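Local structure of Red carotenoid protein (RCP) (Nostoc sp., 5FCY) at residues Q26-F30 / F146-V150; W31-K35 / S106-D110; L74-L78 / F101-L105. The protein binds a carotenoid, here modelled as beta-carotene, and probably serves in cyanobacterial photoprotection. One frame throughout, in Å; residues are numbered along the deposited sequence.

Overall arrangement
All three contacts join two helices of one all-helical domain, and all three touch beta-carotene. Interactions 1 and 2 share helix 23-35, whose successive segments meet helix 139-150 and the end of helix 95-110; interactions 2 and 3 share helix 95-110. The centres of interactions 1 and 3 lie about 10 Å apart, those of 2 and 3 about 11 Å and those of 1 and 2 about 12 Å. Interactions 1 and 3 touch through W102, whose CD2 lies 3.7 Å from F30 CE2. Along the chain the contacts are nested, interaction 3 within 2 and 2 within 1.

Interaction 1: residues Q26-F30 / F146-V150; sequences QLALF and FRDYV. With BCR (beta-carotene), chain B.
The phenyl ring of F30 is the bump of this contact, filling a hollow that has Y149 over one face, the polyene of beta-carotene over the opposite face, F146 at the edge and V150 obliquely placed. Y149 turns its edge onto F30 in a T-shaped pair, centroids 5.3 Å apart and planes at 89°. On the carotenoid side, C16 lies 3.5 Å above the F30 ring plane. F146 closes the rim, F146 CD1 lying near the plane of that ring and 4.2 Å from F30 CE1, while V150 CG1 fills in 3.7 Å from F30 CZ. A chi1 of 168° puts CG of Y149 beside its carbonyl carbon and sends the phenol across to Q26, where Y149 OH donates a hydrogen bond of 3.0 Å to Q26 OE1, at a C=O···O angle of 126°. Q26 NE2 is held in turn by the backbone O of L21, so both polar ends of this buried amide are engaged. The two segments run nearly antiparallel with axes 13.3 Å apart, a separation bridged by the F30 and Y149 rings. W18 of helix 9-19 stacks on Y149, and W102 of helix 95-110 meets F30, joining this pair to its neighbours in the all-helical fold.

Interaction 2: residues W31-K35 / S106-D110; sequences WFIYK and SQGMD. With BCR (beta-carotene), chain B.
Part of the wall of the carotenoid pocket is built here, where segments 31-35 and 106-110, at the ends of helices 23-35 and 95-110, run steeply across each other and W31, Y34, S106 and M109 all touch beta-carotene. S106 CB packs against one face of the Y34 ring, 3.4 Å from the ring centroid and only 10° off the normal, a CH-pi contact over the centre of the face. The serine hydroxyl turns back to the carbonyl of Y103. A chi1 of 158° swings the Y34 ring out along the carbonyl side of its backbone, and the phenol gives Y34 OH to D110 OD2 at 2.5 Å. That oxygen is met on its anti side, 24° out of the carboxylate plane. The other carboxylate oxygen, D110 OD1, forms a salt bridge with K35 NZ at 3.4 Å, its hydrogen bond weak; the lysine bends at chi2 and chi3 to reach it. A phenylalanine in place of Y34 would probably leave D110 OD2 without its phenol donor, and the carboxylate with just the lysine contact across this interface. On the pocket side M109 lies obliquely against W31 in a Met-aromatic contact, M109 SD 4.8 Å from the centroid of the six-membered ring of W31, while M109 CB touches W31 CZ3. The same sulfur is 3.7 Å from C11 of the polyene, and W31 CB is 3.7 Å from C12. F117 stacks on the indole. Apolar and aromatic groups along this part of the polyene, with a polar rim at D110 and K35, make a lining consistent with the carotenoid tunnel of the orange carotenoid protein N-terminal domain.

Interaction 3: residues L74-L78 / F101-L105; sequences LQRDL and FWYLL. With BCR (beta-carotene), chain B.
Q75 and W102 meet obliquely, amide and indole planes 60° apart, with OE1 of the glutamine 3.4 Å from CZ3 of the tryptophan. L105 slides past Q75 from the opposite direction, L105 CD1 lying 4.0 Å from Q75 OE1. One turn along helix 68-79, L78 offers CD1 to two rings at once, F101 CE2 at 3.7 Å and W102 CZ2 at 4.0 Å. CG of W102 lies anti to its carbonyl carbon (chi1 -84°), a setting that carries the indole over to helix 68-79, with one face packed against F101 and L105. The carotenoid comes next: its methyl C35 lies in the plane of the indole at the edge, and C34 is 3.7 Å from Q75 OE1. Further out, the hydroxyl of Y90 of helix 85-91 accepts a hydrogen bond from W102 NE1 and so helps fix the ring's rotation, while Q75 NE2 bonds weakly to the backbone O of Q71. L74 and F101 lean outward onto helix 53-64 through V63. No hydrogen bond joins the two segments, which meet mainly by van der Waals contact. The wall they give the ligand is mixed: W102 O, 3.4 Å from C15, and the amide oxygen of Q75 touch the carotenoid beside the apolar side chains.

Interaction 1: residues Q26-F30 / F146-V150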
# COMPACT_ATOMS: atom_id res chain seq x y z
N GLN A 26 -0.58 5.14 7.49
CA GLN A 26 -1.21 4.23 6.52
C GLN A 26 -0.20 3.23 5.98
O GLN A 26 -0.47 2.03 5.92
CB GLN A 26 -1.83 5.03 5.38
CG GLN A 26 -3.06 5.85 5.76
CD GLN A 26 -3.77 6.45 4.56
OE1 GLN A 26 -4.10 5.75 3.60
NE2 GLN A 26 -4.02 7.75 4.61
N LEU A 27 0.98 3.72 5.58
CA LEU A 27 2.00 2.84 5.04
C LEU A 27 2.47 1.84 6.08
O LEU A 27 2.78 0.68 5.76
CB LEU A 27 3.17 3.66 4.51
CG LEU A 27 2.93 4.37 3.18
CD1 LEU A 27 3.90 5.53 2.99
CD2 LEU A 27 3.05 3.39 2.03
N ALA A 28 2.53 2.26 7.35
CA ALA A 28 2.94 1.35 8.41
C ALA A 28 1.93 0.22 8.58
O ALA A 28 2.30 -0.95 8.67
CB ALA A 28 3.11 2.12 9.72
N LEU A 29 0.64 0.57 8.62
CA LEU A 29 -0.40 -0.46 8.73
C LEU A 29 -0.31 -1.44 7.57
O LEU A 29 -0.37 -2.66 7.77
CB LEU A 29 -1.77 0.21 8.77
CG LEU A 29 -2.97 -0.73 8.88
CD1 LEU A 29 -2.92 -1.50 10.18
CD2 LEU A 29 -4.26 0.06 8.78
N PHE A 30 -0.15 -0.93 6.35
CA PHE A 30 -0.06 -1.80 5.18
C PHE A 30 1.14 -2.73 5.29
O PHE A 30 1.07 -3.89 4.87
CB PHE A 30 0.04 -0.94 3.91
CG PHE A 30 -0.59 -1.55 2.67
CD1 PHE A 30 -1.48 -2.60 2.74
CD2 PHE A 30 -0.28 -1.03 1.43
CE1 PHE A 30 -2.05 -3.13 1.60
CE2 PHE A 30 -0.84 -1.56 0.28
CZ PHE A 30 -1.72 -2.61 0.36
N PHE A 146 -8.06 -4.90 0.48
CA PHE A 146 -6.83 -4.32 -0.07
C PHE A 146 -7.07 -3.72 -1.45
O PHE A 146 -6.58 -2.63 -1.75
CB PHE A 146 -5.73 -5.38 -0.13
CG PHE A 146 -5.44 -6.05 1.19
CD1 PHE A 146 -5.58 -5.35 2.38
CD2 PHE A 146 -5.04 -7.37 1.24
CE1 PHE A 146 -5.31 -5.96 3.59
CE2 PHE A 146 -4.77 -7.98 2.45
CZ PHE A 146 -4.91 -7.28 3.62
N ARG A 147 -7.82 -4.42 -2.30
CA ARG A 147 -8.10 -3.90 -3.63
C ARG A 147 -8.82 -2.56 -3.56
O ARG A 147 -8.48 -1.63 -4.30
CB ARG A 147 -8.94 -4.91 -4.42
CG ARG A 147 -8.19 -6.18 -4.79
CD ARG A 147 -9.06 -7.16 -5.56
NE ARG A 147 -9.64 -6.56 -6.76
CZ ARG A 147 -10.85 -6.01 -6.84
NH1 ARG A 147 -11.64 -5.97 -5.77
NH2 ARG A 147 -11.27 -5.49 -7.98
N ASP A 148 -9.81 -2.43 -2.68
CA ASP A 148 -10.54 -1.17 -2.57
C ASP A 148 -9.69 -0.08 -1.93
O ASP A 148 -9.88 1.10 -2.22
CB ASP A 148 -11.82 -1.37 -1.75
CG ASP A 148 -12.72 -2.44 -2.34
OD1 ASP A 148 -12.70 -2.63 -3.58
OD2 ASP A 148 -13.46 -3.08 -1.57
N TYR A 149 -8.74 -0.45 -1.07
CA TYR A 149 -7.89 0.54 -0.43
C TYR A 149 -6.90 1.15 -1.42
O TYR A 149 -6.73 2.37 -1.46
CB TYR A 149 -7.15 -0.10 0.76
CG TYR A 149 -6.04 0.75 1.33
CD1 TYR A 149 -6.28 2.03 1.80
CD2 TYR A 149 -4.74 0.27 1.40
CE1 TYR A 149 -5.27 2.81 2.32
CE2 TYR A 149 -3.72 1.03 1.92
CZ TYR A 149 -3.99 2.30 2.38
OH TYR A 149 -2.98 3.08 2.90
N VAL A 150 -6.26 0.31 -2.24
CA VAL A 150 -5.28 0.81 -3.20
C VAL A 150 -5.91 1.28 -4.51
O VAL A 150 -5.27 2.03 -5.26
CB VAL A 150 -4.21 -0.25 -3.50
CG1 VAL A 150 -3.54 -0.72 -2.22
CG2 VAL A 150 -4.81 -1.43 -4.27
C1 BCR B . 9.15 5.72 6.56
C2 BCR B . 9.52 6.20 7.96
C3 BCR B . 8.34 6.73 8.77
C4 BCR B . 7.05 5.99 8.44
C5 BCR B . 7.37 4.68 7.77
C6 BCR B . 8.03 4.70 6.62
C7 BCR B . 7.76 3.82 5.44
C8 BCR B . 6.79 2.88 5.33
C9 BCR B . 6.62 2.06 4.09
C10 BCR B . 5.66 1.10 4.07
C11 BCR B . 5.37 0.22 2.92
C33 BCR B . 6.98 3.41 8.46
C31 BCR B . 10.42 5.15 5.93
C32 BCR B . 8.66 6.92 5.78
C34 BCR B . 7.51 2.35 2.92
C12 BCR B . 4.38 -0.69 3.00
C13 BCR B . 4.03 -1.59 1.87
C14 BCR B . 3.03 -2.49 2.04
C15 BCR B . 2.56 -3.44 1.02
C16 BCR B . 1.58 -4.32 1.26
C17 BCR B . 1.16 -5.25 0.20
C18 BCR B . 0.19 -6.17 0.34
C19 BCR B . -0.12 -7.02 -0.84
C20 BCR B . -1.11 -7.93 -0.88
C21 BCR B . -1.34 -8.71 -2.10
C22 BCR B . -2.29 -9.66 -2.20
C23 BCR B . -2.40 -10.41 -3.49
C24 BCR B . -3.23 -11.44 -3.66
C25 BCR B . -3.34 -12.21 -4.94
C26 BCR B . -2.58 -11.98 -6.01
C27 BCR B . -3.25 -11.62 -7.31
C28 BCR B . -4.66 -12.21 -7.33
C29 BCR B . -4.71 -13.52 -6.56
C30 BCR B . -4.35 -13.33 -5.08
C35 BCR B . 4.80 -1.45 0.59
C36 BCR B . -0.53 -6.31 1.66
C37 BCR B . -3.16 -9.93 -1.00
C38 BCR B . -1.08 -12.18 -5.97
C39 BCR B . -3.72 -14.60 -4.53
C40 BCR B . -5.63 -13.03 -4.32

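Interaction 2: residues W31-K35 / S106-D110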
# COMPACT_ATOMS: atom_id res chain seq x y z
N TRP A 31 2.25 -2.24 5.85
CA TRP A 31 3.46 -3.05 5.95
C TRP A 31 3.30 -4.18 6.96
O TRP A 31 3.70 -5.32 6.70
CB TRP A 31 4.65 -2.17 6.34
CG TRP A 31 5.83 -2.94 6.82
CD1 TRP A 31 6.23 -3.12 8.11
CD2 TRP A 31 6.78 -3.65 6.00
NE1 TRP A 31 7.36 -3.90 8.15
CE2 TRP A 31 7.72 -4.24 6.88
CE3 TRP A 31 6.92 -3.85 4.63
CZ2 TRP A 31 8.79 -5.00 6.42
CZ3 TRP A 31 7.98 -4.61 4.17
CH2 TRP A 31 8.90 -5.18 5.06
N PHE A 32 2.71 -3.89 8.12
CA PHE A 32 2.55 -4.92 9.14
C PHE A 32 1.56 -5.99 8.68
O PHE A 32 1.78 -7.18 8.92
CB PHE A 32 2.12 -4.30 10.46
CG PHE A 32 3.23 -3.60 11.18
CD1 PHE A 32 4.24 -4.32 11.79
CD2 PHE A 32 3.26 -2.22 11.26
CE1 PHE A 32 5.27 -3.68 12.45
CE2 PHE A 32 4.29 -1.57 11.92
CZ PHE A 32 5.29 -2.31 12.52
N ILE A 33 0.48 -5.58 8.02
CA ILE A 33 -0.43 -6.55 7.42
C ILE A 33 0.34 -7.49 6.50
O ILE A 33 0.11 -8.70 6.50
CB ILE A 33 -1.56 -5.82 6.65
CG1 ILE A 33 -2.44 -5.03 7.62
CG2 ILE A 33 -2.41 -6.82 5.87
CD1 ILE A 33 -3.42 -4.08 6.94
N TYR A 34 1.26 -6.94 5.71
CA TYR A 34 2.05 -7.77 4.81
C TYR A 34 2.87 -8.81 5.57
O TYR A 34 3.13 -9.89 5.04
CB TYR A 34 2.97 -6.89 3.95
CG TYR A 34 4.17 -7.61 3.38
CD1 TYR A 34 4.06 -8.40 2.25
CD2 TYR A 34 5.42 -7.48 3.97
CE1 TYR A 34 5.16 -9.06 1.73
CE2 TYR A 34 6.53 -8.13 3.46
CZ TYR A 34 6.39 -8.92 2.33
OH TYR A 34 7.49 -9.57 1.82
N LYS A 35 3.29 -8.49 6.80
CA LYS A 35 4.05 -9.45 7.59
C LYS A 35 3.16 -10.50 8.25
O LYS A 35 3.67 -11.54 8.67
CB LYS A 35 4.87 -8.71 8.66
CG LYS A 35 5.89 -7.72 8.10
CD LYS A 35 6.97 -8.38 7.24
CE LYS A 35 8.16 -8.83 8.08
NZ LYS A 35 9.18 -9.54 7.24
N SER A 106 6.46 -4.46 -1.27
CA SER A 106 6.76 -5.12 -0.01
C SER A 106 7.86 -6.16 -0.18
O SER A 106 8.76 -6.27 0.67
CB SER A 106 5.50 -5.76 0.57
OG SER A 106 4.88 -6.61 -0.38
N GLN A 107 7.83 -6.93 -1.27
CA GLN A 107 8.92 -7.85 -1.55
C GLN A 107 10.23 -7.10 -1.75
O GLN A 107 11.26 -7.47 -1.19
CB GLN A 107 8.59 -8.70 -2.78
CG GLN A 107 7.86 -9.99 -2.47
CD GLN A 107 7.83 -10.93 -3.65
OE1 GLN A 107 8.28 -10.58 -4.75
NE2 GLN A 107 7.30 -12.13 -3.44
N GLY A 108 10.20 -6.04 -2.56
CA GLY A 108 11.39 -5.23 -2.77
C GLY A 108 11.95 -4.62 -1.51
O GLY A 108 13.11 -4.21 -1.49
N MET A 109 11.14 -4.56 -0.44
CA MET A 109 11.61 -4.05 0.84
C MET A 109 12.26 -5.14 1.69
O MET A 109 13.27 -4.88 2.35
CB MET A 109 10.44 -3.42 1.61
CG MET A 109 9.95 -2.10 1.01
SD MET A 109 8.45 -1.46 1.78
CE MET A 109 9.07 -0.97 3.38
N ASP A 110 11.71 -6.35 1.68
CA ASP A 110 12.36 -7.46 2.37
C ASP A 110 13.69 -7.81 1.72
O ASP A 110 14.62 -8.26 2.40
CB ASP A 110 11.44 -8.69 2.38
CG ASP A 110 10.50 -8.71 3.56
OD1 ASP A 110 10.86 -8.16 4.63
OD2 ASP A 110 9.40 -9.28 3.43
C1 BCR B . 9.15 5.72 6.56
C2 BCR B . 9.52 6.20 7.96
C3 BCR B . 8.34 6.73 8.77
C4 BCR B . 7.05 5.99 8.44
C5 BCR B . 7.37 4.68 7.77
C6 BCR B . 8.03 4.70 6.62
C7 BCR B . 7.76 3.82 5.44
C8 BCR B . 6.79 2.88 5.33
C9 BCR B . 6.62 2.06 4.09
C10 BCR B . 5.66 1.10 4.07
C11 BCR B . 5.37 0.22 2.92
C33 BCR B . 6.98 3.41 8.46
C31 BCR B . 10.42 5.15 5.93
C32 BCR B . 8.66 6.92 5.78
C34 BCR B . 7.51 2.35 2.92
C12 BCR B . 4.38 -0.69 3.00
C13 BCR B . 4.03 -1.59 1.87
C14 BCR B . 3.03 -2.49 2.04
C15 BCR B . 2.56 -3.44 1.02
C16 BCR B . 1.58 -4.32 1.26
C17 BCR B . 1.16 -5.25 0.20
C18 BCR B . 0.19 -6.17 0.34
C19 BCR B . -0.12 -7.02 -0.84
C20 BCR B . -1.11 -7.93 -0.88
C21 BCR B . -1.34 -8.71 -2.10
C22 BCR B . -2.29 -9.66 -2.20
C23 BCR B . -2.40 -10.41 -3.49
C24 BCR B . -3.23 -11.44 -3.66
C25 BCR B . -3.34 -12.21 -4.94
C26 BCR B . -2.58 -11.98 -6.01
C27 BCR B . -3.25 -11.62 -7.31
C28 BCR B . -4.66 -12.21 -7.33
C29 BCR B . -4.71 -13.52 -6.56
C30 BCR B . -4.35 -13.33 -5.08
C35 BCR B . 4.80 -1.45 0.59
C36 BCR B . -0.53 -6.31 1.66
C37 BCR B . -3.16 -9.93 -1.00
C38 BCR B . -1.08 -12.18 -5.97
C39 BCR B . -3.72 -14.60 -4.53
C40 BCR B . -5.63 -13.03 -4.32

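Interaction 3: residues L74-L78 / F101-L105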
# COMPACT_ATOMS: atom_id res chain seq x y z
N LEU A 74 7.06 8.67 -3.63
CA LEU A 74 6.07 8.15 -4.56
C LEU A 74 4.92 7.49 -3.80
O LEU A 74 3.75 7.80 -4.04
CB LEU A 74 6.71 7.15 -5.52
CG LEU A 74 5.72 6.46 -6.47
CD1 LEU A 74 5.19 7.44 -7.50
CD2 LEU A 74 6.36 5.27 -7.14
N GLN A 75 5.24 6.56 -2.89
CA GLN A 75 4.20 5.86 -2.15
C GLN A 75 3.31 6.84 -1.39
O GLN A 75 2.09 6.71 -1.38
CB GLN A 75 4.83 4.85 -1.20
CG GLN A 75 5.70 3.82 -1.90
CD GLN A 75 6.35 2.86 -0.93
OE1 GLN A 75 5.67 2.08 -0.26
NE2 GLN A 75 7.67 2.90 -0.84
N ARG A 76 3.92 7.85 -0.76
CA ARG A 76 3.15 8.93 -0.16
C ARG A 76 2.29 9.63 -1.20
O ARG A 76 1.10 9.87 -1.00
CB ARG A 76 4.08 9.93 0.52
CG ARG A 76 4.94 9.35 1.63
CD ARG A 76 6.00 10.35 2.05
NE ARG A 76 6.43 10.15 3.43
CZ ARG A 76 7.33 10.91 4.05
NH1 ARG A 76 7.88 11.93 3.42
NH2 ARG A 76 7.66 10.66 5.30
N ASP A 77 2.90 9.99 -2.34
CA ASP A 77 2.18 10.69 -3.39
C ASP A 77 1.03 9.86 -3.94
O ASP A 77 0.02 10.41 -4.39
CB ASP A 77 3.14 11.07 -4.52
CG ASP A 77 4.06 12.22 -4.14
OD1 ASP A 77 3.70 13.01 -3.24
OD2 ASP A 77 5.14 12.34 -4.75
N LEU A 78 1.15 8.53 -3.92
CA LEU A 78 0.04 7.68 -4.37
C LEU A 78 -1.12 7.74 -3.38
O LEU A 78 -2.28 7.75 -3.79
CB LEU A 78 0.52 6.24 -4.56
CG LEU A 78 1.58 5.98 -5.63
CD1 LEU A 78 1.84 4.49 -5.76
CD2 LEU A 78 1.18 6.57 -6.98
N PHE A 101 1.29 -4.40 -7.71
CA PHE A 101 2.35 -3.40 -7.57
C PHE A 101 2.70 -3.18 -6.11
O PHE A 101 3.88 -3.16 -5.74
CB PHE A 101 1.92 -2.09 -8.22
CG PHE A 101 2.78 -0.92 -7.86
CD1 PHE A 101 4.03 -0.76 -8.43
CD2 PHE A 101 2.34 0.03 -6.95
CE1 PHE A 101 4.83 0.31 -8.10
CE2 PHE A 101 3.14 1.11 -6.61
CZ PHE A 101 4.39 1.25 -7.19
N TRP A 102 1.69 -3.02 -5.25
CA TRP A 102 1.96 -2.81 -3.84
C TRP A 102 2.58 -4.05 -3.20
O TRP A 102 3.33 -3.92 -2.22
CB TRP A 102 0.68 -2.41 -3.11
CG TRP A 102 0.39 -0.95 -3.21
CD1 TRP A 102 -0.52 -0.35 -4.04
CD2 TRP A 102 1.01 0.10 -2.47
NE1 TRP A 102 -0.49 1.01 -3.86
CE2 TRP A 102 0.44 1.31 -2.90
CE3 TRP A 102 2.00 0.13 -1.48
CZ2 TRP A 102 0.82 2.54 -2.37
CZ3 TRP A 102 2.38 1.35 -0.96
CH2 TRP A 102 1.79 2.54 -1.41
N TYR A 103 2.30 -5.24 -3.73
CA TYR A 103 2.96 -6.44 -3.23
C TYR A 103 4.45 -6.43 -3.58
O TYR A 103 5.30 -6.69 -2.72
CB TYR A 103 2.29 -7.69 -3.80
CG TYR A 103 2.95 -8.97 -3.34
CD1 TYR A 103 2.79 -9.42 -2.04
CD2 TYR A 103 3.74 -9.72 -4.21
CE1 TYR A 103 3.40 -10.59 -1.61
CE2 TYR A 103 4.35 -10.88 -3.79
CZ TYR A 103 4.17 -11.32 -2.49
OH TYR A 103 4.78 -12.48 -2.06
N LEU A 104 4.78 -6.16 -4.85
CA LEU A 104 6.17 -6.13 -5.26
C LEU A 104 6.97 -5.08 -4.49
O LEU A 104 8.18 -5.24 -4.30
CB LEU A 104 6.27 -5.86 -6.76
CG LEU A 104 5.54 -6.85 -7.67
CD1 LEU A 104 5.79 -6.50 -9.13
CD2 LEU A 104 5.97 -8.28 -7.39
N LEU A 105 6.31 -4.00 -4.05
CA LEU A 105 6.98 -3.04 -3.18
C LEU A 105 7.37 -3.68 -1.86
O LEU A 105 8.47 -3.47 -1.36
CB LEU A 105 6.09 -1.83 -2.94
CG LEU A 105 5.78 -0.91 -4.12
CD1 LEU A 105 4.86 0.21 -3.66
CD2 LEU A 105 7.05 -0.34 -4.73
C1 BCR B . 9.15 5.72 6.56
C2 BCR B . 9.52 6.20 7.96
C3 BCR B . 8.34 6.73 8.77
C4 BCR B . 7.05 5.99 8.44
C5 BCR B . 7.37 4.68 7.77
C6 BCR B . 8.03 4.70 6.62
C7 BCR B . 7.76 3.82 5.44
C8 BCR B . 6.79 2.88 5.33
C9 BCR B . 6.62 2.06 4.09
C10 BCR B . 5.66 1.10 4.07
C11 BCR B . 5.37 0.22 2.92
C33 BCR B . 6.98 3.41 8.46
C31 BCR B . 10.42 5.15 5.93
C32 BCR B . 8.66 6.92 5.78
C34 BCR B . 7.51 2.35 2.92
C12 BCR B . 4.38 -0.69 3.00
C13 BCR B . 4.03 -1.59 1.87
C14 BCR B . 3.03 -2.49 2.04
C15 BCR B . 2.56 -3.44 1.02
C16 BCR B . 1.58 -4.32 1.26
C17 BCR B . 1.16 -5.25 0.20
C18 BCR B . 0.19 -6.17 0.34
C19 BCR B . -0.12 -7.02 -0.84
C20 BCR B . -1.11 -7.93 -0.88
C21 BCR B . -1.34 -8.71 -2.10
C22 BCR B . -2.29 -9.66 -2.20
C23 BCR B . -2.40 -10.41 -3.49
C24 BCR B . -3.23 -11.44 -3.66
C25 BCR B . -3.34 -12.21 -4.94
C26 BCR B . -2.58 -11.98 -6.01
C27 BCR B . -3.25 -11.62 -7.31
C28 BCR B . -4.66 -12.21 -7.33
C29 BCR B . -4.71 -13.52 -6.56
C30 BCR B . -4.35 -13.33 -5.08
C35 BCR B . 4.80 -1.45 0.59
C36 BCR B . -0.53 -6.31 1.66
C37 BCR B . -3.16 -9.93 -1.00
C38 BCR B . -1.08 -12.18 -5.97
C39 BCR B . -3.72 -14.60 -4.53
C40 BCR B . -5.63 -13.03 -4.32